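PDB 6OFQ: heme-binding protein A / AI-2 binding protein A from Helicobacter pylori SS1, which binds short peptides in the periplasm, here the tetrapeptide Ser-Thr-Ser-Ala, and probably delivers them to a partner ABC transporter as its substrate-binding component. Local coordinates for residues Tyr323-Tyr328 / Arg383-Gly387; Thr342-Tyr346 / Gln477-Glu481; Asn349-Tyr353 / His492-Pro496; Tyr440-Ser444 / Gln454-Phe458. One frame throughout, in Å; residues are numbered along the deposited sequence.

Running from the N terminus, the chain first meets helix 320-328, which Arg383-Gly387 meets to close contact 1, joining two helices beside strand 497-510. Before that closure the chain passes through the long loop between strand 332-334 and helix 357-366, which opens contacts 2 and 3 in turn, so both cross contact 1. Contact 4 follows contact 1 in series: its short loop around helix 445-449 closes locally. Helix 477-494 then receives the long loop twice, closing contact 2 near its start and contact 3 at its end; these two cross, and contact 4 nests inside both. Contacts 3 and 4 touch, Pro496 O lying 2.7 Å from Ser457 OG.

Contact 1: Tyr323-Tyr328 / Arg383-Gly387; sequences YIKVIY and RNPKG
Build residues 323-328 of helix 320-328, Ile327 N bonding to Tyr323 O at 2.8 Å, against the turn leading into helix 386-396, with Ile327 CA 6.2 Å from Gly387 CA. Arg383 and Asn384 are extended (psi 162° and 126°) before the helical Lys386, and Asn384 (chi1 t) turns its OD1 back to accept from Lys386 N at 3.1 Å, a capping bond. Ile327, chi1 m with chi2 at 27°, brings CG1 to 3.9 Å from Gly387 CA and CD1 to 4.3 Å from Lys386 CB. Tyr323 (chi1 t) and Tyr328 (chi1 m) direct their hydroxyls to water 1, at 2.6 Å from Tyr323 OH and 2.7 Å from Tyr328 OH; Arg383, bent by chi3 p, donates NH2 to the same water at 2.9 Å. The Arg383 guanidinium also makes a cation-pi contact with Phe425. Lys386, bent by chi3 m, passes Val326, Lys386 CD 4.2 Å from Val326 CG1. This is the capped turn into one helix packed on another, beside strand 497-510 of the type II periplasmic binding protein fold.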
loop_
_atom_site.group_PDB
_atom_site.type_symbol
_atom_site.label_atom_id
_atom_site.label_comp_id
_atom_site.label_asym_id
_atom_site.label_seq_id
_atom_site.Cartn_x
_atom_site.Cartn_y
_atom_site.Cartn_z
ATOM N N TYR A 323 10.659 -0.927 -22.128
ATOM C CA TYR A 323 10.106 -0.087 -21.091
ATOM C C TYR A 323 10.967 -0.088 -19.827
ATOM O O TYR A 323 11.194 0.992 -19.235
ATOM C CB TYR A 323 8.666 -0.533 -20.809
ATOM C CG TYR A 323 7.891 0.288 -19.800
ATOM C CD1 TYR A 323 7.169 1.366 -20.174
ATOM C CD2 TYR A 323 7.815 -0.057 -18.475
ATOM C CE1 TYR A 323 6.500 2.157 -19.268
ATOM C CE2 TYR A 323 7.068 0.666 -17.581
ATOM C CZ TYR A 323 6.405 1.784 -17.956
ATOM O OH TYR A 323 5.714 2.536 -17.028
ATOM N N ILE A 324 11.391 -1.244 -19.379
ATOM C CA ILE A 324 12.255 -1.340 -18.242
ATOM C C ILE A 324 13.582 -0.587 -18.429
ATOM O O ILE A 324 14.035 0.063 -17.504
ATOM C CB ILE A 324 12.373 -2.782 -17.763
ATOM C CG1 ILE A 324 10.984 -3.144 -17.173
ATOM C CG2 ILE A 324 13.571 -3.029 -16.841
ATOM C CD1 ILE A 324 10.914 -4.626 -16.896
ATOM N N LYS A 325 14.167 -0.717 -19.612
ATOM C CA LYS A 325 15.346 0.107 -19.918
ATOM C C LYS A 325 15.119 1.607 -19.875
ATOM O O LYS A 325 15.869 2.317 -19.202
ATOM C CB LYS A 325 15.868 -0.338 -21.290
ATOM C CG LYS A 325 16.483 -1.713 -21.249
ATOM C CD LYS A 325 17.099 -2.257 -22.533
ATOM C CE LYS A 325 17.540 -3.693 -22.251
ATOM N NZ LYS A 325 18.419 -4.304 -23.286
ATOM N N VAL A 326 14.065 2.099 -20.533
ATOM C CA VAL A 326 13.739 3.515 -20.579
ATOM C C VAL A 326 13.251 4.147 -19.309
ATOM O O VAL A 326 13.639 5.267 -18.953
ATOM C CB VAL A 326 12.663 3.813 -21.653
ATOM C CG1 VAL A 326 12.245 5.280 -21.671
ATOM C CG2 VAL A 326 13.288 3.443 -22.974
ATOM N N ILE A 327 12.268 3.506 -18.695
ATOM C CA ILE A 327 11.601 4.077 -17.573
ATOM C C ILE A 327 12.408 3.756 -16.345
ATOM O O ILE A 327 12.446 4.559 -15.428
ATOM C CB ILE A 327 10.145 3.597 -17.353
ATOM C CG1 ILE A 327 9.185 4.153 -18.394
ATOM C CG2 ILE A 327 9.607 3.930 -15.959
ATOM C CD1 ILE A 327 9.716 4.521 -19.761
ATOM N N TYR A 328 12.886 2.530 -16.217
ATOM C CA TYR A 328 13.516 2.131 -14.987
ATOM C C TYR A 328 15.010 2.057 -14.993
ATOM O O TYR A 328 15.645 1.742 -13.988
ATOM C CB TYR A 328 12.942 0.767 -14.509
ATOM C CG TYR A 328 11.490 0.817 -13.991
ATOM C CD1 TYR A 328 11.167 1.325 -12.744
ATOM C CD2 TYR A 328 10.450 0.473 -14.827
ATOM C CE1 TYR A 328 9.854 1.472 -12.336
ATOM C CE2 TYR A 328 9.122 0.571 -14.419
ATOM C CZ TYR A 328 8.836 1.080 -13.184
ATOM O OH TYR A 328 7.496 1.125 -12.832
ATOM N N ARG A 383 5.021 10.825 -11.418
ATOM C CA ARG A 383 5.618 9.715 -12.174
ATOM C C ARG A 383 6.556 10.325 -13.203
ATOM O O ARG A 383 6.324 11.435 -13.650
ATOM C CB ARG A 383 4.553 8.968 -12.991
ATOM C CG ARG A 383 3.845 7.865 -12.227
ATOM C CD ARG A 383 2.970 7.069 -13.198
ATOM N NE ARG A 383 3.877 6.239 -13.978
ATOM C CZ ARG A 383 4.325 5.066 -13.534
ATOM N NH1 ARG A 383 3.883 4.558 -12.380
ATOM N NH2 ARG A 383 5.215 4.419 -14.266
ATOM N N ASN A 384 7.476 9.545 -13.744
ATOM C CA ASN A 384 8.249 10.034 -14.883
ATOM C C ASN A 384 7.326 10.238 -16.080
ATOM O O ASN A 384 6.692 9.259 -16.443
ATOM C CB ASN A 384 9.258 8.942 -15.172
ATOM C CG ASN A 384 10.316 9.335 -16.173
ATOM O OD1 ASN A 384 10.125 10.191 -17.017
ATOM N ND2 ASN A 384 11.471 8.693 -16.043
ATOM N N PRO A 385 7.274 11.408 -16.738
ATOM C CA PRO A 385 6.391 11.665 -17.861
ATOM C C PRO A 385 6.657 10.728 -19.055
ATOM O O PRO A 385 5.747 10.515 -19.844
ATOM C CB PRO A 385 6.529 13.149 -18.198
ATOM C CG PRO A 385 7.669 13.624 -17.383
ATOM C CD PRO A 385 7.933 12.644 -16.285
ATOM N N LYS A 386 7.858 10.179 -19.121
ATOM C CA LYS A 386 8.267 9.229 -20.144
ATOM C C LYS A 386 7.360 8.021 -20.236
ATOM O O LYS A 386 7.194 7.433 -21.306
ATOM C CB LYS A 386 9.736 8.783 -19.999
ATOM C CG LYS A 386 10.738 9.825 -20.474
ATOM C CD LYS A 386 12.174 9.316 -20.609
ATOM C CE LYS A 386 12.729 8.835 -19.273
ATOM N NZ LYS A 386 13.965 9.543 -18.839
ATOM N N GLY A 387 6.767 7.616 -19.116
ATOM C CA GLY A 387 6.023 6.383 -19.098
ATOM C C GLY A 387 4.765 6.471 -19.933
ATOM O O GLY A 387 4.568 5.599 -20.770
HETATM O O HOH W 1 5.529 1.525 -14.684
HETATM O O HOH W 2 15.080 6.733 -20.418
#

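Contact 2: Thr342-Tyr346 / Gln477-Glu481; sequences TIWGY and QKERE
Start with Thr342 and Ile343 in the long loop that follows strand 332-334; neither reaches the helix. Ile343 opens a type II beta turn that ends at Tyr346. At its first central position Trp344 (phi/psi -60/153) takes chi1 p and chi2 -86°, laying its indole against the first turn of helix 477-494. Gln477, extended with chi1 and chi2 both t, makes a CH-pi contact over the indole face, Gln477 CG 3.5 Å from the centroid of the Trp344 six-membered ring and 13° off the normal. Arg480 NH1 comes to 3.5 Å from Trp344 CZ2 at the ring edge, so the indole presents its rim to the face of the guanidinium; the charge itself is held by a salt bridge to Asp434. Trp344 CZ3 lies 4.3 Å from Glu481 CB. One tryptophan thus docks the beta turn, joining the loop between strand 332-334 and helix 357-366 to helix 477-494. Gly345 follows at phi/psi 91/-3, where a CB would jam against the preceding carbonyl, so the turn calls for glycine. Gly345 CA is 4.8 Å from Glu481 CA, and Gly345 N makes a weak 3.2 Å hydrogen bond to Glu481 OE2, while Glu481 OE1 holds Lys478 NZ in a 2.8 Å salt bridge. From Tyr346, whose side chain points away, O reaches water 3 at 2.7 Å, and that water also donates to Glu481 OE2 at 2.9 Å.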
loop_
_atom_site.group_PDB
_atom_site.type_symbol
_atom_site.label_atom_id
_atom_site.label_comp_id
_atom_site.label_asym_id
_atom_site.label_seq_id
_atom_site.Cartn_x
_atom_site.Cartn_y
_atom_site.Cartn_z
ATOM N N THR A 342 9.208 -12.401 -4.990
ATOM C CA THR A 342 9.601 -12.388 -3.572
ATOM C C THR A 342 8.501 -12.947 -2.668
ATOM O O THR A 342 8.829 -13.132 -1.510
ATOM C CB THR A 342 9.947 -10.966 -3.175
ATOM O OG1 THR A 342 8.957 -10.086 -3.779
ATOM C CG2 THR A 342 11.295 -10.605 -3.736
ATOM N N ILE A 343 7.307 -13.213 -3.156
ATOM C CA ILE A 343 6.258 -13.817 -2.371
ATOM C C ILE A 343 6.095 -15.258 -2.861
ATOM O O ILE A 343 6.076 -15.547 -4.050
ATOM C CB ILE A 343 4.987 -12.980 -2.520
ATOM C CG1 ILE A 343 5.218 -11.546 -2.078
ATOM C CG2 ILE A 343 3.830 -13.617 -1.745
ATOM C CD1 ILE A 343 4.018 -10.659 -2.302
ATOM N N TRP A 344 5.829 -16.104 -1.866
ATOM C CA TRP A 344 5.498 -17.464 -2.179
ATOM C C TRP A 344 4.263 -17.631 -3.050
ATOM O O TRP A 344 3.377 -16.759 -3.059
ATOM C CB TRP A 344 5.302 -18.289 -0.910
ATOM C CG TRP A 344 4.114 -17.924 -0.028
ATOM C CD1 TRP A 344 4.102 -16.969 0.940
ATOM C CD2 TRP A 344 2.779 -18.419 -0.131
ATOM N NE1 TRP A 344 2.853 -16.895 1.531
ATOM C CE2 TRP A 344 2.031 -17.784 0.891
ATOM C CE3 TRP A 344 2.131 -19.353 -0.960
ATOM C CZ2 TRP A 344 0.704 -18.042 1.145
ATOM C CZ3 TRP A 344 0.766 -19.603 -0.663
ATOM C CH2 TRP A 344 0.082 -18.926 0.314
ATOM N N GLY A 345 4.183 -18.722 -3.815
ATOM C CA GLY A 345 3.002 -18.990 -4.616
ATOM C C GLY A 345 3.035 -18.430 -6.023
ATOM O O GLY A 345 2.155 -18.707 -6.844
ATOM N N TYR A 346 4.094 -17.697 -6.366
ATOM C CA TYR A 346 4.298 -17.124 -7.676
ATOM C C TYR A 346 4.395 -18.226 -8.720
ATOM O O TYR A 346 5.050 -19.256 -8.465
ATOM C CB TYR A 346 5.601 -16.344 -7.709
ATOM C CG TYR A 346 5.957 -15.583 -8.959
ATOM C CD1 TYR A 346 6.685 -16.157 -10.004
ATOM C CD2 TYR A 346 5.620 -14.258 -9.082
ATOM C CE1 TYR A 346 7.057 -15.470 -11.124
ATOM C CE2 TYR A 346 5.911 -13.546 -10.250
ATOM C CZ TYR A 346 6.669 -14.129 -11.218
ATOM O OH TYR A 346 6.977 -13.404 -12.341
ATOM N N GLN A 477 0.237 -24.101 3.436
ATOM C CA GLN A 477 0.781 -23.252 2.372
ATOM C C GLN A 477 0.833 -23.987 1.021
ATOM O O GLN A 477 0.500 -23.413 -0.007
ATOM C CB GLN A 477 2.104 -22.611 2.741
ATOM C CG GLN A 477 2.599 -21.591 1.711
ATOM C CD GLN A 477 3.917 -20.928 2.065
ATOM O OE1 GLN A 477 4.932 -20.979 1.336
ATOM N NE2 GLN A 477 3.842 -20.177 3.126
ATOM N N LYS A 478 1.248 -25.233 0.953
ATOM C CA LYS A 478 1.262 -25.957 -0.300
ATOM C C LYS A 478 -0.090 -26.109 -0.925
ATOM O O LYS A 478 -0.200 -25.926 -2.143
ATOM C CB LYS A 478 1.890 -27.359 -0.131
ATOM C CG LYS A 478 3.401 -27.296 -0.003
ATOM C CD LYS A 478 4.181 -26.414 -0.976
ATOM C CE LYS A 478 4.647 -27.111 -2.254
ATOM N NZ LYS A 478 5.647 -26.281 -3.000
ATOM N N GLU A 479 -1.115 -26.310 -0.076
ATOM C CA GLU A 479 -2.474 -26.376 -0.616
ATOM C C GLU A 479 -2.921 -25.036 -1.199
ATOM O O GLU A 479 -3.544 -24.986 -2.245
ATOM C CB GLU A 479 -3.556 -26.899 0.339
ATOM C CG GLU A 479 -3.259 -28.296 0.851
ATOM C CD GLU A 479 -4.261 -28.767 1.891
ATOM O OE1 GLU A 479 -5.336 -28.187 2.003
ATOM O OE2 GLU A 479 -3.950 -29.819 2.503
ATOM N N ARG A 480 -2.642 -23.970 -0.465
ATOM C CA ARG A 480 -2.977 -22.639 -0.996
ATOM C C ARG A 480 -2.183 -22.335 -2.264
ATOM O O ARG A 480 -2.758 -21.777 -3.210
ATOM C CB ARG A 480 -2.635 -21.601 0.103
ATOM C CG ARG A 480 -3.513 -21.700 1.337
ATOM C CD ARG A 480 -3.122 -20.604 2.345
ATOM N NE ARG A 480 -3.586 -19.306 1.916
ATOM C CZ ARG A 480 -3.098 -18.114 2.263
ATOM N NH1 ARG A 480 -2.144 -17.955 3.128
ATOM N NH2 ARG A 480 -3.662 -17.051 1.720
ATOM N N GLU A 481 -0.916 -22.703 -2.297
ATOM C CA GLU A 481 -0.071 -22.463 -3.474
ATOM C C GLU A 481 -0.707 -23.118 -4.697
ATOM O O GLU A 481 -0.787 -22.506 -5.781
ATOM C CB GLU A 481 1.331 -23.033 -3.253
ATOM C CG GLU A 481 2.327 -22.756 -4.376
ATOM C CD GLU A 481 3.758 -22.907 -3.830
ATOM O OE1 GLU A 481 4.001 -23.991 -3.259
ATOM O OE2 GLU A 481 4.524 -21.908 -3.750
HETATM O O HOH W 3 5.481 -20.702 -6.244
#

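Contact 3: Asn349-Tyr353 / His492-Pro496; sequences NIKPY and HKDAP
This is a surface contact in which a histidine side chain is sandwiched between two residues of a loop, where the end of helix 477-494 meets the loop leading to helix 357-366 in the type II periplasmic binding protein fold. Ile350 to Tyr353 are extended, with psi between 135° and 159°, and the closest CA approach to the helix is Ile350 to His492, 7.9 Å. His492 takes chi1 t and chi2 80° and places its imidazole between Ile350 and Tyr353. Ile350 (chi1 m, chi2 t) covers one face by CH-pi, Ile350 CG2 standing 3.6 Å from the His492 ring centroid and 9° off the normal. On the opposite face the Tyr353 ring (chi1 m) forms an offset stack, the Tyr353 and His492 ring centroids 4.1 Å apart and planes at 6°. Lys351 O sits 3.0 Å from His492 CE1. Past the helix Ala495 turns to positive phi (44/52), and its CB packs 4.2 Å from Tyr353 CE2; helix 308-317 flanks both residues through Leu312 and Asn315. The stacked tyrosine is fixed at its far end, where OH donates to the backbone, Tyr353 OH to His492 O, 2.6 Å.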
loop_
_atom_site.group_PDB
_atom_site.type_symbol
_atom_site.label_atom_id
_atom_site.label_comp_id
_atom_site.label_asym_id
_atom_site.label_seq_id
_atom_site.Cartn_x
_atom_site.Cartn_y
_atom_site.Cartn_z
ATOM N N ASN A 349 5.771 -20.932 -14.089
ATOM C CA ASN A 349 5.456 -21.608 -15.320
ATOM C C ASN A 349 4.773 -20.767 -16.369
ATOM O O ASN A 349 5.013 -20.988 -17.542
ATOM C CB ASN A 349 4.682 -22.895 -15.105
ATOM C CG ASN A 349 4.857 -23.886 -16.238
ATOM O OD1 ASN A 349 5.985 -24.218 -16.568
ATOM N ND2 ASN A 349 3.777 -24.362 -16.824
ATOM N N ILE A 350 4.205 -19.628 -15.983
ATOM C CA ILE A 350 3.539 -18.789 -16.958
ATOM C C ILE A 350 4.584 -18.009 -17.766
ATOM O O ILE A 350 5.545 -17.467 -17.213
ATOM C CB ILE A 350 2.607 -17.841 -16.206
ATOM C CG1 ILE A 350 1.472 -18.678 -15.603
ATOM C CG2 ILE A 350 1.997 -16.757 -17.090
ATOM C CD1 ILE A 350 0.511 -17.938 -14.751
ATOM N N LYS A 351 4.302 -17.906 -19.052
ATOM C CA LYS A 351 5.215 -17.166 -19.916
ATOM C C LYS A 351 4.606 -15.791 -20.169
ATOM O O LYS A 351 3.406 -15.700 -20.478
ATOM C CB LYS A 351 5.382 -17.891 -21.242
ATOM C CG LYS A 351 6.061 -19.236 -21.119
ATOM C CD LYS A 351 6.464 -19.717 -22.518
ATOM C CE LYS A 351 5.913 -21.102 -22.801
ATOM N NZ LYS A 351 6.617 -22.099 -21.947
ATOM N N PRO A 352 5.434 -14.747 -20.062
ATOM C CA PRO A 352 4.886 -13.417 -20.326
ATOM C C PRO A 352 4.394 -13.330 -21.773
ATOM O O PRO A 352 4.922 -14.028 -22.641
ATOM C CB PRO A 352 6.058 -12.474 -20.071
ATOM C CG PRO A 352 7.230 -13.348 -20.325
ATOM C CD PRO A 352 6.886 -14.681 -19.794
ATOM N N TYR A 353 3.516 -12.385 -22.061
ATOM C CA TYR A 353 3.054 -12.270 -23.439
ATOM C C TYR A 353 4.176 -11.611 -24.243
ATOM O O TYR A 353 4.743 -10.614 -23.835
ATOM C CB TYR A 353 1.775 -11.449 -23.564
ATOM C CG TYR A 353 0.534 -12.226 -23.134
ATOM C CD1 TYR A 353 0.097 -13.355 -23.831
ATOM C CD2 TYR A 353 -0.185 -11.801 -22.071
ATOM C CE1 TYR A 353 -1.067 -14.011 -23.450
ATOM C CE2 TYR A 353 -1.307 -12.476 -21.612
ATOM C CZ TYR A 353 -1.754 -13.588 -22.330
ATOM O OH TYR A 353 -2.871 -14.355 -22.030
ATOM N N HIS A 492 -3.893 -14.486 -16.217
ATOM C CA HIS A 492 -3.059 -14.395 -17.407
ATOM C C HIS A 492 -3.834 -14.585 -18.709
ATOM O O HIS A 492 -3.712 -13.811 -19.669
ATOM C CB HIS A 492 -1.906 -15.357 -17.348
ATOM C CG HIS A 492 -1.026 -15.332 -18.552
ATOM N ND1 HIS A 492 -0.053 -14.379 -18.777
ATOM C CD2 HIS A 492 -0.951 -16.209 -19.572
ATOM C CE1 HIS A 492 0.602 -14.699 -19.876
ATOM N NE2 HIS A 492 0.119 -15.832 -20.346
ATOM N N LYS A 493 -4.642 -15.646 -18.725
ATOM C CA LYS A 493 -5.502 -15.856 -19.893
ATOM C C LYS A 493 -6.472 -14.757 -20.195
ATOM O O LYS A 493 -6.678 -14.399 -21.370
ATOM C CB LYS A 493 -6.248 -17.202 -19.703
ATOM C CG LYS A 493 -7.366 -17.514 -20.684
ATOM C CD LYS A 493 -8.400 -18.514 -20.161
ATOM C CE LYS A 493 -9.305 -18.036 -19.019
ATOM N NZ LYS A 493 -10.651 -17.389 -19.177
ATOM N N ASP A 494 -7.052 -14.173 -19.156
ATOM C CA ASP A 494 -8.007 -13.102 -19.355
ATOM C C ASP A 494 -7.391 -11.714 -19.639
ATOM O O ASP A 494 -8.062 -10.840 -20.187
ATOM C CB ASP A 494 -8.962 -12.951 -18.142
ATOM C CG ASP A 494 -9.885 -14.106 -17.927
ATOM O OD1 ASP A 494 -10.204 -14.760 -18.937
ATOM O OD2 ASP A 494 -10.409 -14.268 -16.808
ATOM N N ALA A 495 -6.145 -11.557 -19.288
ATOM C CA ALA A 495 -5.421 -10.305 -19.542
ATOM C C ALA A 495 -6.171 -9.030 -19.236
ATOM O O ALA A 495 -6.311 -8.144 -20.101
ATOM C CB ALA A 495 -4.905 -10.302 -20.999
ATOM N N PRO A 496 -6.736 -8.886 -18.037
ATOM C CA PRO A 496 -7.485 -7.681 -17.700
ATOM C C PRO A 496 -6.620 -6.484 -17.399
ATOM O O PRO A 496 -7.101 -5.559 -16.736
ATOM C CB PRO A 496 -8.269 -8.111 -16.470
ATOM C CG PRO A 496 -7.261 -8.967 -15.797
ATOM C CD PRO A 496 -6.711 -9.817 -16.900
HETATM O O HOH W 4 -5.539 -15.560 -23.616
#

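Contact 4: Tyr440-Ser444 / Gln454-Phe458; sequences YTLWS and QNGSF
Begin at Gln454, pointed toward the last turn of helix 436-443: its CB packs 4.0 Å from Leu442 CD2 (chi1 m, chi2 t). Water 5 links its amide to the helix, 3.1 Å from Gln454 NE2 and 2.7 Å from Thr441 O. Asn455 comes next, its CA 4.5 Å from Leu442 CA, making a CA-H...O contact of 3.1 Å from Asn455 CA to Leu442 O. With chi1 t, Asn455 ND2 donates to Ser444 O at 3.0 Å, and OD1 accepts from Tyr459 N. The receiving end is a helix-to-helix junction: Ser444 is the first residue past helix 436-443 and the N-cap of helix 445-449, its OG, set by chi1 p, donating to Tyr440 O at 2.7 Å and accepting from Ala447 N. Asn455 thus ties the 454-458 loop to that junction. It also opens a type I beta turn through Gly456 and Ser457 to Phe458, closed by Phe458 N to Asn455 O at 2.9 Å. Water 6 lies between Ser457 N, at 3.2 Å, and Leu442 O, at 3.0 Å. Ser457 OG lies 3.5 Å from Trp443 CZ3 and is hydrogen-bonded to Pro496 O.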
loop_
_atom_site.group_PDB
_atom_site.type_symbol
_atom_site.label_atom_id
_atom_site.label_comp_id
_atom_site.label_asym_id
_atom_site.label_seq_id
_atom_site.Cartn_x
_atom_site.Cartn_y
_atom_site.Cartn_z
ATOM N N TYR A 440 -6.645 -11.055 -4.129
ATOM C CA TYR A 440 -8.007 -10.826 -3.667
ATOM C C TYR A 440 -8.291 -9.354 -3.491
ATOM O O TYR A 440 -9.326 -8.809 -3.949
ATOM C CB TYR A 440 -8.309 -11.606 -2.381
ATOM C CG TYR A 440 -9.806 -11.741 -2.136
ATOM C CD1 TYR A 440 -10.491 -12.704 -2.848
ATOM C CD2 TYR A 440 -10.502 -10.912 -1.289
ATOM C CE1 TYR A 440 -11.860 -12.859 -2.714
ATOM C CE2 TYR A 440 -11.898 -11.090 -1.129
ATOM C CZ TYR A 440 -12.500 -12.066 -1.875
ATOM O OH TYR A 440 -13.897 -12.361 -1.803
ATOM N N THR A 441 -7.356 -8.635 -2.901
ATOM C CA THR A 441 -7.613 -7.239 -2.609
ATOM C C THR A 441 -7.734 -6.400 -3.869
ATOM O O THR A 441 -8.429 -5.382 -3.846
ATOM C CB THR A 441 -6.462 -6.744 -1.731
ATOM O OG1 THR A 441 -6.411 -7.580 -0.574
ATOM C CG2 THR A 441 -6.641 -5.293 -1.214
ATOM N N LEU A 442 -7.010 -6.766 -4.936
ATOM C CA LEU A 442 -6.952 -5.950 -6.163
ATOM C C LEU A 442 -7.690 -6.511 -7.343
ATOM O O LEU A 442 -7.970 -5.794 -8.304
ATOM C CB LEU A 442 -5.512 -5.637 -6.618
ATOM C CG LEU A 442 -4.619 -5.145 -5.485
ATOM C CD1 LEU A 442 -3.181 -5.056 -5.998
ATOM C CD2 LEU A 442 -5.048 -3.821 -4.884
ATOM N N TRP A 443 -7.965 -7.805 -7.355
ATOM C CA TRP A 443 -8.442 -8.483 -8.555
ATOM C C TRP A 443 -9.710 -9.325 -8.438
ATOM O O TRP A 443 -10.134 -9.992 -9.381
ATOM C CB TRP A 443 -7.319 -9.335 -9.197
ATOM C CG TRP A 443 -6.050 -8.538 -9.562
ATOM C CD1 TRP A 443 -4.911 -8.411 -8.830
ATOM C CD2 TRP A 443 -5.892 -7.710 -10.722
ATOM N NE1 TRP A 443 -4.034 -7.549 -9.452
ATOM C CE2 TRP A 443 -4.636 -7.091 -10.615
ATOM C CE3 TRP A 443 -6.702 -7.438 -11.828
ATOM C CZ2 TRP A 443 -4.168 -6.251 -11.608
ATOM C CZ3 TRP A 443 -6.198 -6.581 -12.807
ATOM C CH2 TRP A 443 -4.959 -6.009 -12.684
ATOM N N SER A 444 -10.295 -9.343 -7.239
ATOM C CA SER A 444 -11.484 -10.174 -6.999
ATOM C C SER A 444 -12.793 -9.456 -7.352
ATOM O O SER A 444 -12.870 -8.204 -7.361
ATOM C CB SER A 444 -11.566 -10.673 -5.557
ATOM O OG SER A 444 -11.751 -9.603 -4.680
ATOM N N GLN A 454 -10.331 -0.662 -5.285
ATOM C CA GLN A 454 -8.924 -0.914 -5.587
ATOM C C GLN A 454 -8.709 -1.880 -6.738
ATOM O O GLN A 454 -7.560 -2.070 -7.167
ATOM C CB GLN A 454 -8.208 -1.485 -4.351
ATOM C CG GLN A 454 -8.463 -0.585 -3.137
ATOM C CD GLN A 454 -7.440 -0.736 -2.027
ATOM O OE1 GLN A 454 -6.379 -0.130 -2.116
ATOM N NE2 GLN A 454 -7.675 -1.666 -1.146
ATOM N N ASN A 455 -9.812 -2.352 -7.307
ATOM C CA ASN A 455 -9.740 -3.216 -8.483
ATOM C C ASN A 455 -9.953 -2.283 -9.692
ATOM O O ASN A 455 -11.055 -2.113 -10.252
ATOM C CB ASN A 455 -10.791 -4.319 -8.388
ATOM C CG ASN A 455 -10.774 -5.310 -9.524
ATOM O OD1 ASN A 455 -10.274 -5.020 -10.612
ATOM N ND2 ASN A 455 -11.340 -6.490 -9.308
ATOM N N GLY A 456 -8.845 -1.675 -10.101
ATOM C CA GLY A 456 -8.871 -0.605 -11.099
ATOM C C GLY A 456 -9.172 -1.105 -12.489
ATOM O O GLY A 456 -9.526 -0.302 -13.342
ATOM N N SER A 457 -9.086 -2.398 -12.740
ATOM C CA SER A 457 -9.490 -2.997 -14.016
ATOM C C SER A 457 -10.956 -3.430 -14.041
ATOM O O SER A 457 -11.477 -3.915 -15.023
ATOM C CB SER A 457 -8.600 -4.212 -14.362
ATOM O OG SER A 457 -7.298 -3.783 -14.688
ATOM N N PHE A 458 -11.597 -3.329 -12.878
ATOM C CA PHE A 458 -12.934 -3.883 -12.643
ATOM C C PHE A 458 -13.020 -5.329 -13.121
ATOM O O PHE A 458 -13.948 -5.760 -13.815
ATOM C CB PHE A 458 -14.024 -3.002 -13.309
ATOM C CG PHE A 458 -14.222 -1.659 -12.631
ATOM C CD1 PHE A 458 -13.385 -0.611 -12.852
ATOM C CD2 PHE A 458 -15.154 -1.525 -11.615
ATOM C CE1 PHE A 458 -13.520 0.601 -12.189
ATOM C CE2 PHE A 458 -15.368 -0.287 -11.041
ATOM C CZ PHE A 458 -14.534 0.773 -11.292
HETATM O O HOH W 5 -9.734 -3.776 -2.064
HETATM O O HOH W 6 -7.335 -4.344 -10.875
HETATM O O HOH W 7 -5.985 -3.083 -9.236
#